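Long-range contacts in envelope glycoprotein (Thogoto virus, PDB 5XEA), which probably attaches the virus to its host-cell receptor and later drives fusion of the virion with the host membrane: residues Glu40-Gly45 against Tyr189-Asn194; Asp97-Asp102 against Tyr133-Ile138; Pro118-Val123 against Asn137-Cys142. All coordinates share one frame; numbering follows the deposited sequence.

Interaction 1. Residues Glu40-Gly45 against Tyr189-Asn194; sequences ELLTAG and YLVKDN
In E40 and D193 alike, the first torsion sets CG anti to the carbonyl carbon and beside the backbone N (chi1 -49° and -59°), and the extended chain of E40 beyond CG carries its carboxylate to that of D193. The two side chains then run side by side in the same direction, their acid groups nearly coplanar, with E40 OE2 only 2.8 Å from D193 OD1. The methyl CG1 of V191 packs against the same glutamate, 3.4 Å from E40 OE2, so an apolar group shares the neighbourhood of the two acids.

From here the antiparallel pairing extends to A44 and Y189. L41 and K192 form a hydrogen-bonded pair, L41 N to K192 O being 2.8 Å, and T43 and L190 repeat the pattern with T43 N to L190 O at 2.7 Å; in both pairs the reciprocal bond is nearly straight as well. Between them L42 faces V191, and beyond T43 and L190 comes A44 with Y189, both non-hydrogen-bonded pairs. On the face carrying these four residues, L42 CD1 rests 4.0 Å from V191 CG2 and also lies near the plane of the Y189 ring, at its edge, while A44 CB approaches Y189 CD1 to 3.8 Å. Helix 421-437 packs on L42 through W423 and on Y189 through V426; helix 77-86 covers T43 and L190 on the reverse. Strand 40-56 uses its other edge to bind strand 133-156, which makes it an interior strand of the large sheet in this gp64-type, class III fusion protein.

E40 has further partners in T164, whose OG1 bonds OE1, and, weakly, in H174 at OE2. Two carboxylates this close in a buried setting suggest that one of them probably holds a proton, and the pairing would then be sensitive to ionisation.

Interaction 2. Residues Asp97-Asp102 against Tyr133-Ile138; sequences DCWGSD and YHMCNI
W99 turns the edge of its indole toward the face of Y133, a T-shaped pair with ring planes 75° apart and centroids 5.1 Å from each other, at one end of a short antiparallel β pairing. The first torsion of W99 puts CG between the backbone N and the carbonyl carbon (chi1 59°), and the six-membered ring leads: CE3 and CZ3 stand over the tyrosine ring, CZ3 offset toward its rim. M135 fills in beside the indole, its methyl CE 3.7 Å from W99 CB, and W99 and M135 form a non-hydrogen-bonded pair of the sheet. K130 adds a cation-pi contact to W99.

C98 and C136 follow as the hydrogen-bonded pair, with C136 N reaching C98 O at 2.8 Å; C136 is also tied by a disulfide to C106. On the other side of W99, G100 gives its N-H to H134 O at 3.1 Å.

The polar edge belongs to D97 and N137, whose carboxylate and amide planes are steeply inclined. R125 and W129 hold D97 OD2. The amide of N137 is used twice: ND2 donates to D97 OD1 at 2.9 Å with the acceptor in the amide plane, whereas D97 N reaches N137 OD1, also at 2.9 Å, from 52° above the carbonyl plane.

Interaction 3. Residues Pro118-Val123 against Asn137-Cys142; sequences PRKELV and NIDWRC
D139 OD1 accepts two donors from the same face of its carboxylate: K120 NZ, 2.7 Å away in a salt bridge, and the backbone N of W140, also at 2.7 Å. The lysine meets OD1 on the syn side, a little out of plane, and W140 N from farther above it. The second oxygen is occupied too, since V123 N lies 2.7 Å from D139 OD2 and reaches it from above the plane. D139 thus fastens both its own strand neighbour and two points of the facing segment.

K120 NZ has three acceptors. A bend at chi4 (60°) places it where it can donate to W140 O at 2.9 Å as well as to E121 O, so that one ammonium group draws together a carboxylate and two backbone carbonyls. Its CB meanwhile touches C142 SG, the sulfur that is joined by a disulfide to C89.

The setting is an irregular segment running nearly antiparallel to the long strand 133-156, whose backbone it joins in a single β bridge: K120 and C142 exchange two backbone bonds as a hydrogen-bonded pair. Strand 40-56 lies against the strand's other edge.

One residue further on, E121 and R141 lie side by side with carboxylate and guanidinium planes 19° apart, nearly coplanar. The arginine takes the acid side-on: NE is 2.9 Å from E121 OE1, and NH2 is 3.2 Å from E121 OE2, each oxygen offering its syn lone pair. OE1 also receives L122 N on its anti side, which fixes the carboxylate from its own segment. Helix 421-437 packs on both side chains through A432, and R141 NH2 has a further acceptor in S429 O. L122 crosses the aliphatic part of the arginine, CD2 resting 3.8 Å from R141 CD.

Followed from the N terminus, the chain first lays down residues 40-45, which wait until 189-194 for the partner of interaction 1; the 143 residues between include both other contacts. Within that long excursion, 97-102 is joined by 133-138 in interaction 2. The segment 118-123 lies on the way between those two, and its partner, 137-142, carries on beyond 138, so the loops of interactions 2 and 3 cross and share N137 and I138. All three reach one large sheet: interaction 1 through strands 40-56 and 187-192, interaction 2 through 95-99 and 133-156, interaction 3 through 133-156, to which it joins the irregular 118-123. Interactions 1 and 3 come within about 7 Å at their nearest atoms.

Interaction 1. Residues Glu40-Gly45 against Tyr189-Asn194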
loop_
_atom_site.group_PDB
_atom_site.type_symbol
_atom_site.label_atom_id
_atom_site.label_comp_id
_atom_site.label_asym_id
_atom_site.label_seq_id
_atom_site.Cartn_x
_atom_site.Cartn_y
_atom_site.Cartn_z
ATOM N N GLU B 40 -21.203 -5.240 6.020
ATOM C CA GLU B 40 -22.253 -6.213 5.754
ATOM C C GLU B 40 -21.963 -7.494 6.518
ATOM O O GLU B 40 -20.857 -7.709 7.014
ATOM C CB GLU B 40 -22.349 -6.553 4.273
ATOM C CG GLU B 40 -22.402 -5.379 3.355
ATOM C CD GLU B 40 -22.621 -5.802 1.928
ATOM O OE1 GLU B 40 -21.674 -6.330 1.306
ATOM O OE2 GLU B 40 -23.751 -5.635 1.430
ATOM N N LEU B 41 -22.970 -8.356 6.616
ATOM C CA LEU B 41 -22.808 -9.663 7.233
ATOM C C LEU B 41 -22.806 -10.712 6.135
ATOM O O LEU B 41 -23.810 -10.885 5.432
ATOM C CB LEU B 41 -23.910 -9.969 8.246
ATOM C CG LEU B 41 -23.560 -11.219 9.050
ATOM C CD1 LEU B 41 -22.462 -10.904 10.057
ATOM C CD2 LEU B 41 -24.786 -11.813 9.729
ATOM N N LEU B 42 -21.677 -11.382 5.964
ATOM C CA LEU B 42 -21.567 -12.458 4.994
ATOM C C LEU B 42 -21.731 -13.773 5.736
ATOM O O LEU B 42 -20.927 -14.104 6.615
ATOM C CB LEU B 42 -20.231 -12.416 4.253
ATOM C CG LEU B 42 -19.883 -13.706 3.501
ATOM C CD1 LEU B 42 -20.805 -13.922 2.309
ATOM C CD2 LEU B 42 -18.428 -13.686 3.070
ATOM N N THR B 43 -22.788 -14.497 5.417
ATOM C CA THR B 43 -22.941 -15.877 5.862
ATOM C C THR B 43 -22.649 -16.780 4.674
ATOM O O THR B 43 -23.284 -16.649 3.619
ATOM C CB THR B 43 -24.339 -16.138 6.420
ATOM O OG1 THR B 43 -24.565 -15.271 7.535
ATOM C CG2 THR B 43 -24.454 -17.586 6.886
ATOM N N ALA B 44 -21.670 -17.665 4.832
ATOM C CA ALA B 44 -21.286 -18.581 3.765
ATOM C C ALA B 44 -21.228 -19.997 4.312
ATOM O O ALA B 44 -20.607 -20.244 5.350
ATOM C CB ALA B 44 -19.940 -18.196 3.148
ATOM N N GLY B 45 -21.869 -20.919 3.614
ATOM C CA GLY B 45 -21.894 -22.308 4.036
ATOM C C GLY B 45 -21.654 -23.253 2.878
ATOM O O GLY B 45 -22.007 -22.970 1.734
ATOM N N TYR B 189 -24.124 -18.456 -0.340
ATOM C CA TYR B 189 -23.717 -17.198 0.267
ATOM C C TYR B 189 -24.937 -16.333 0.542
ATOM O O TYR B 189 -25.803 -16.168 -0.325
ATOM C CB TYR B 189 -22.769 -16.410 -0.636
ATOM C CG TYR B 189 -21.578 -17.187 -1.129
ATOM C CD1 TYR B 189 -20.350 -17.087 -0.491
ATOM C CD2 TYR B 189 -21.680 -17.998 -2.243
ATOM C CE1 TYR B 189 -19.241 -17.796 -0.949
ATOM C CE2 TYR B 189 -20.571 -18.722 -2.712
ATOM C CZ TYR B 189 -19.360 -18.610 -2.058
ATOM O OH TYR B 189 -18.284 -19.326 -2.530
ATOM N N LEU B 190 -24.986 -15.768 1.741
ATOM C CA LEU B 190 -26.016 -14.801 2.112
ATOM C C LEU B 190 -25.331 -13.526 2.607
ATOM O O LEU B 190 -24.560 -13.571 3.574
ATOM C CB LEU B 190 -26.948 -15.376 3.185
ATOM C CG LEU B 190 -28.084 -14.469 3.686
ATOM C CD1 LEU B 190 -29.045 -14.068 2.568
ATOM C CD2 LEU B 190 -28.817 -15.169 4.807
ATOM N N VAL B 191 -25.578 -12.410 1.931
ATOM C CA VAL B 191 -25.055 -11.102 2.349
ATOM C C VAL B 191 -26.217 -10.269 2.879
ATOM O O VAL B 191 -27.155 -9.966 2.134
ATOM C CB VAL B 191 -24.340 -10.360 1.205
ATOM C CG1 VAL B 191 -23.821 -9.019 1.696
ATOM C CG2 VAL B 191 -23.190 -11.159 0.666
ATOM N N LYS B 192 -26.136 -9.880 4.154
ATOM C CA LYS B 192 -27.195 -9.162 4.863
ATOM C C LYS B 192 -26.698 -7.797 5.346
ATOM O O LYS B 192 -25.606 -7.690 5.908
ATOM C CB LYS B 192 -27.686 -10.004 6.051
ATOM C CG LYS B 192 -28.843 -9.411 6.840
ATOM C CD LYS B 192 -30.088 -9.215 5.978
ATOM C CE LYS B 192 -31.056 -8.213 6.618
ATOM N NZ LYS B 192 -31.400 -8.582 8.021
ATOM N N ASP B 193 -27.511 -6.757 5.150
ATOM C CA ASP B 193 -27.208 -5.407 5.640
ATOM C C ASP B 193 -28.045 -5.127 6.883
ATOM O O ASP B 193 -29.270 -5.006 6.797
ATOM C CB ASP B 193 -27.479 -4.353 4.570
ATOM C CG ASP B 193 -26.667 -4.580 3.327
ATOM O OD1 ASP B 193 -25.556 -5.137 3.457
ATOM O OD2 ASP B 193 -27.130 -4.207 2.230
ATOM N N ASN B 194 -27.387 -5.045 8.031
ATOM C CA ASN B 194 -28.037 -4.651 9.280
ATOM C C ASN B 194 -27.757 -3.173 9.571
ATOM O O ASN B 194 -27.186 -2.790 10.596
ATOM C CB ASN B 194 -27.575 -5.556 10.417
ATOM C CG ASN B 194 -27.933 -7.021 10.182
ATOM O OD1 ASN B 194 -29.059 -7.351 9.800
ATOM N ND2 ASN B 194 -26.966 -7.907 10.405
#

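Interaction 2. Residues Asp97-Asp102 against Tyr133-Ile138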
loop_
_atom_site.group_PDB
_atom_site.type_symbol
_atom_site.label_atom_id
_atom_site.label_comp_id
_atom_site.label_asym_id
_atom_site.label_seq_id
_atom_site.Cartn_x
_atom_site.Cartn_y
_atom_site.Cartn_z
ATOM N N ASP B 97 -18.207 -48.836 4.629
ATOM C CA ASP B 97 -18.064 -50.197 4.110
ATOM C C ASP B 97 -19.378 -50.973 4.253
ATOM O O ASP B 97 -19.414 -52.104 4.727
ATOM C CB ASP B 97 -16.905 -50.928 4.799
ATOM C CG ASP B 97 -15.520 -50.503 4.271
ATOM O OD1 ASP B 97 -15.438 -49.515 3.514
ATOM O OD2 ASP B 97 -14.495 -51.152 4.614
ATOM N N CYS B 98 -20.476 -50.329 3.860
ATOM C CA CYS B 98 -21.796 -50.950 3.893
ATOM C C CYS B 98 -21.957 -51.813 2.648
ATOM O O CYS B 98 -22.098 -51.289 1.537
ATOM C CB CYS B 98 -22.889 -49.893 3.958
ATOM S SG CYS B 98 -22.857 -48.850 5.446
ATOM N N TRP B 99 -21.938 -53.123 2.826
ATOM C CA TRP B 99 -21.964 -54.054 1.708
ATOM C C TRP B 99 -23.268 -54.834 1.692
ATOM O O TRP B 99 -24.051 -54.811 2.650
ATOM C CB TRP B 99 -20.765 -55.007 1.751
ATOM C CG TRP B 99 -20.656 -55.835 2.982
ATOM C CD1 TRP B 99 -19.983 -55.522 4.123
ATOM C CD2 TRP B 99 -21.224 -57.139 3.195
ATOM N NE1 TRP B 99 -20.098 -56.549 5.036
ATOM C CE2 TRP B 99 -20.863 -57.546 4.493
ATOM C CE3 TRP B 99 -22.014 -57.991 2.415
ATOM C CZ2 TRP B 99 -21.252 -58.784 5.031
ATOM C CZ3 TRP B 99 -22.407 -59.219 2.948
ATOM C CH2 TRP B 99 -22.024 -59.602 4.245
ATOM N N GLY B 100 -23.503 -55.506 0.566
ATOM C CA GLY B 100 -24.723 -56.279 0.415
ATOM C C GLY B 100 -25.931 -55.366 0.436
ATOM O O GLY B 100 -25.919 -54.259 -0.119
ATOM N N SER B 101 -26.993 -55.818 1.106
ATOM C CA SER B 101 -28.231 -55.048 1.095
ATOM C C SER B 101 -28.060 -53.659 1.698
ATOM O O SER B 101 -28.811 -52.749 1.331
ATOM C CB SER B 101 -29.328 -55.809 1.834
ATOM O OG SER B 101 -28.842 -56.250 3.082
ATOM N N ASP B 102 -27.094 -53.466 2.607
ATOM C CA ASP B 102 -26.846 -52.124 3.151
ATOM C C ASP B 102 -26.293 -51.156 2.109
ATOM O O ASP B 102 -26.394 -49.947 2.303
ATOM C CB ASP B 102 -25.892 -52.190 4.348
ATOM C CG ASP B 102 -26.476 -52.973 5.522
ATOM O OD1 ASP B 102 -27.694 -52.867 5.761
ATOM O OD2 ASP B 102 -25.722 -53.704 6.199
ATOM N N TYR B 133 -20.201 -58.903 -3.985
ATOM C CA TYR B 133 -21.159 -57.982 -3.401
ATOM C C TYR B 133 -20.796 -56.550 -3.760
ATOM O O TYR B 133 -19.670 -56.238 -4.168
ATOM C CB TYR B 133 -21.221 -58.104 -1.871
ATOM C CG TYR B 133 -21.862 -59.371 -1.351
ATOM C CD1 TYR B 133 -23.207 -59.391 -0.994
ATOM C CD2 TYR B 133 -21.118 -60.536 -1.198
ATOM C CE1 TYR B 133 -23.803 -60.548 -0.520
ATOM C CE2 TYR B 133 -21.695 -61.692 -0.711
ATOM C CZ TYR B 133 -23.043 -61.689 -0.377
ATOM O OH TYR B 133 -23.633 -62.828 0.102
ATOM N N HIS B 134 -21.773 -55.675 -3.568
ATOM C CA HIS B 134 -21.594 -54.239 -3.692
ATOM C C HIS B 134 -21.135 -53.654 -2.362
ATOM O O HIS B 134 -21.432 -54.193 -1.287
ATOM C CB HIS B 134 -22.893 -53.570 -4.109
ATOM C CG HIS B 134 -23.391 -54.014 -5.442
ATOM N ND1 HIS B 134 -23.207 -53.273 -6.585
ATOM C CD2 HIS B 134 -24.058 -55.131 -5.817
ATOM C CE1 HIS B 134 -23.744 -53.910 -7.611
ATOM N NE2 HIS B 134 -24.272 -55.036 -7.170
ATOM N N MET B 135 -20.410 -52.539 -2.435
ATOM C CA MET B 135 -19.984 -51.892 -1.207
ATOM C C MET B 135 -20.155 -50.386 -1.349
ATOM O O MET B 135 -19.863 -49.814 -2.400
ATOM C CB MET B 135 -18.545 -52.272 -0.851
ATOM C CG MET B 135 -18.169 -51.856 0.577
ATOM S SD MET B 135 -16.624 -52.559 1.146
ATOM C CE MET B 135 -17.180 -54.206 1.594
ATOM N N CYS B 136 -20.669 -49.769 -0.290
ATOM C CA CYS B 136 -21.103 -48.382 -0.275
ATOM C C CYS B 136 -20.315 -47.632 0.793
ATOM O O CYS B 136 -20.211 -48.087 1.937
ATOM C CB CYS B 136 -22.614 -48.294 -0.003
ATOM S SG CYS B 136 -23.306 -46.635 0.266
ATOM N N ASN B 137 -19.731 -46.505 0.410
ATOM C CA ASN B 137 -19.138 -45.597 1.385
ATOM C C ASN B 137 -19.705 -44.215 1.141
ATOM O O ASN B 137 -19.674 -43.720 0.007
ATOM C CB ASN B 137 -17.605 -45.582 1.297
ATOM C CG ASN B 137 -16.962 -46.661 2.148
ATOM O OD1 ASN B 137 -16.904 -46.545 3.374
ATOM N ND2 ASN B 137 -16.471 -47.720 1.502
ATOM N N ILE B 138 -20.253 -43.607 2.194
ATOM C CA ILE B 138 -20.714 -42.229 2.153
ATOM C C ILE B 138 -20.135 -41.473 3.341
ATOM O O ILE B 138 -20.210 -41.947 4.483
ATOM C CB ILE B 138 -22.249 -42.130 2.190
ATOM C CG1 ILE B 138 -22.897 -43.011 1.125
ATOM C CG2 ILE B 138 -22.702 -40.654 2.067
ATOM C CD1 ILE B 138 -24.398 -42.909 1.154
#

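Interaction 3. Residues Pro118-Val123 against Asn137-Cys142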
loop_
_atom_site.group_PDB
_atom_site.type_symbol
_atom_site.label_atom_id
_atom_site.label_comp_id
_atom_site.label_asym_id
_atom_site.label_seq_id
_atom_site.Cartn_x
_atom_site.Cartn_y
_atom_site.Cartn_z
ATOM N N PRO B 118 -20.596 -28.315 14.664
ATOM C CA PRO B 118 -20.039 -26.996 14.315
ATOM C C PRO B 118 -19.328 -27.017 12.975
ATOM O O PRO B 118 -19.344 -26.016 12.248
ATOM C CB PRO B 118 -19.060 -26.697 15.462
ATOM C CG PRO B 118 -19.224 -27.831 16.464
ATOM C CD PRO B 118 -19.848 -28.962 15.761
ATOM N N ARG B 119 -18.703 -28.145 12.639
ATOM C CA ARG B 119 -17.985 -28.366 11.394
ATOM C C ARG B 119 -17.833 -29.872 11.210
ATOM O O ARG B 119 -17.872 -30.642 12.171
ATOM C CB ARG B 119 -16.615 -27.688 11.395
ATOM C CG ARG B 119 -15.665 -28.169 12.486
ATOM C CD ARG B 119 -14.534 -27.171 12.686
ATOM N NE ARG B 119 -15.032 -25.809 12.894
ATOM C CZ ARG B 119 -15.525 -25.362 14.047
ATOM N NH1 ARG B 119 -15.595 -26.181 15.092
ATOM N NH2 ARG B 119 -15.951 -24.106 14.160
ATOM N N LYS B 120 -17.630 -30.279 9.963
ATOM C CA LYS B 120 -17.488 -31.698 9.657
ATOM C C LYS B 120 -16.599 -31.851 8.434
ATOM O O LYS B 120 -16.820 -31.185 7.422
ATOM C CB LYS B 120 -18.864 -32.328 9.420
ATOM C CG LYS B 120 -18.877 -33.726 8.840
ATOM C CD LYS B 120 -18.869 -34.776 9.923
ATOM C CE LYS B 120 -19.088 -36.175 9.353
ATOM N NZ LYS B 120 -18.027 -36.533 8.370
ATOM N N GLU B 121 -15.601 -32.722 8.524
ATOM C CA GLU B 121 -14.767 -33.066 7.379
ATOM C C GLU B 121 -15.005 -34.525 6.994
ATOM O O GLU B 121 -15.258 -35.377 7.852
ATOM C CB GLU B 121 -13.284 -32.836 7.678
ATOM C CG GLU B 121 -12.386 -32.967 6.441
ATOM C CD GLU B 121 -12.805 -32.024 5.297
ATOM O OE1 GLU B 121 -13.466 -32.495 4.350
ATOM O OE2 GLU B 121 -12.477 -30.812 5.339
ATOM N N LEU B 122 -14.943 -34.803 5.700
ATOM C CA LEU B 122 -15.227 -36.139 5.201
ATOM C C LEU B 122 -13.939 -36.949 5.141
ATOM O O LEU B 122 -12.844 -36.403 5.178
ATOM C CB LEU B 122 -15.891 -36.083 3.820
ATOM C CG LEU B 122 -15.201 -35.457 2.602
ATOM C CD1 LEU B 122 -14.148 -36.344 1.951
ATOM C CD2 LEU B 122 -16.286 -35.088 1.580
ATOM N N VAL B 123 -14.092 -38.267 5.086
ATOM C CA VAL B 123 -13.009 -39.210 4.841
ATOM C C VAL B 123 -13.242 -39.777 3.453
ATOM O O VAL B 123 -14.373 -40.131 3.113
ATOM C CB VAL B 123 -12.985 -40.343 5.886
ATOM C CG1 VAL B 123 -11.807 -41.286 5.633
ATOM C CG2 VAL B 123 -12.900 -39.781 7.294
ATOM N N ASN B 137 -19.731 -46.505 0.410
ATOM C CA ASN B 137 -19.138 -45.597 1.385
ATOM C C ASN B 137 -19.705 -44.215 1.141
ATOM O O ASN B 137 -19.674 -43.720 0.007
ATOM C CB ASN B 137 -17.605 -45.582 1.297
ATOM C CG ASN B 137 -16.962 -46.661 2.148
ATOM O OD1 ASN B 137 -16.904 -46.545 3.374
ATOM N ND2 ASN B 137 -16.471 -47.720 1.502
ATOM N N ILE B 138 -20.253 -43.607 2.194
ATOM C CA ILE B 138 -20.714 -42.229 2.153
ATOM C C ILE B 138 -20.135 -41.473 3.341
ATOM O O ILE B 138 -20.210 -41.947 4.483
ATOM C CB ILE B 138 -22.249 -42.130 2.190
ATOM C CG1 ILE B 138 -22.897 -43.011 1.125
ATOM C CG2 ILE B 138 -22.702 -40.654 2.067
ATOM C CD1 ILE B 138 -24.398 -42.909 1.154
ATOM N N ASP B 139 -19.606 -40.270 3.083
ATOM C CA ASP B 139 -19.233 -39.366 4.169
ATOM C C ASP B 139 -19.499 -37.938 3.722
ATOM O O ASP B 139 -19.718 -37.653 2.539
ATOM C CB ASP B 139 -17.773 -39.567 4.611
ATOM C CG ASP B 139 -17.499 -39.024 6.022
ATOM O OD1 ASP B 139 -18.457 -38.544 6.690
ATOM O OD2 ASP B 139 -16.322 -39.064 6.449
ATOM N N TRP B 140 -19.515 -37.033 4.695
ATOM C CA TRP B 140 -19.968 -35.671 4.457
ATOM C C TRP B 140 -18.939 -34.676 4.960
ATOM O O TRP B 140 -18.197 -34.953 5.903
ATOM C CB TRP B 140 -21.323 -35.405 5.157
ATOM C CG TRP B 140 -22.438 -36.189 4.564
ATOM C CD1 TRP B 140 -22.733 -37.509 4.798
ATOM C CD2 TRP B 140 -23.384 -35.730 3.595
ATOM N NE1 TRP B 140 -23.820 -37.887 4.053
ATOM C CE2 TRP B 140 -24.230 -36.826 3.289
ATOM C CE3 TRP B 140 -23.608 -34.498 2.957
ATOM C CZ2 TRP B 140 -25.284 -36.726 2.378
ATOM C CZ3 TRP B 140 -24.644 -34.397 2.051
ATOM C CH2 TRP B 140 -25.481 -35.511 1.773
ATOM N N ARG B 141 -18.925 -33.500 4.333
ATOM C CA ARG B 141 -18.264 -32.329 4.894
ATOM C C ARG B 141 -19.259 -31.178 4.889
ATOM O O ARG B 141 -20.126 -31.087 4.013
ATOM C CB ARG B 141 -16.995 -31.918 4.128
ATOM C CG ARG B 141 -17.269 -31.306 2.752
ATOM C CD ARG B 141 -16.026 -31.328 1.860
ATOM N NE ARG B 141 -14.897 -30.682 2.540
ATOM C CZ ARG B 141 -14.469 -29.445 2.293
ATOM N NH1 ARG B 141 -15.063 -28.696 1.377
ATOM N NH2 ARG B 141 -13.439 -28.954 2.966
ATOM N N CYS B 142 -19.134 -30.308 5.881
ATOM C CA CYS B 142 -19.931 -29.088 5.880
ATOM C C CYS B 142 -19.254 -28.065 6.774
ATOM O O CYS B 142 -18.423 -28.403 7.622
ATOM C CB CYS B 142 -21.370 -29.358 6.330
ATOM S SG CYS B 142 -21.500 -29.999 8.012
#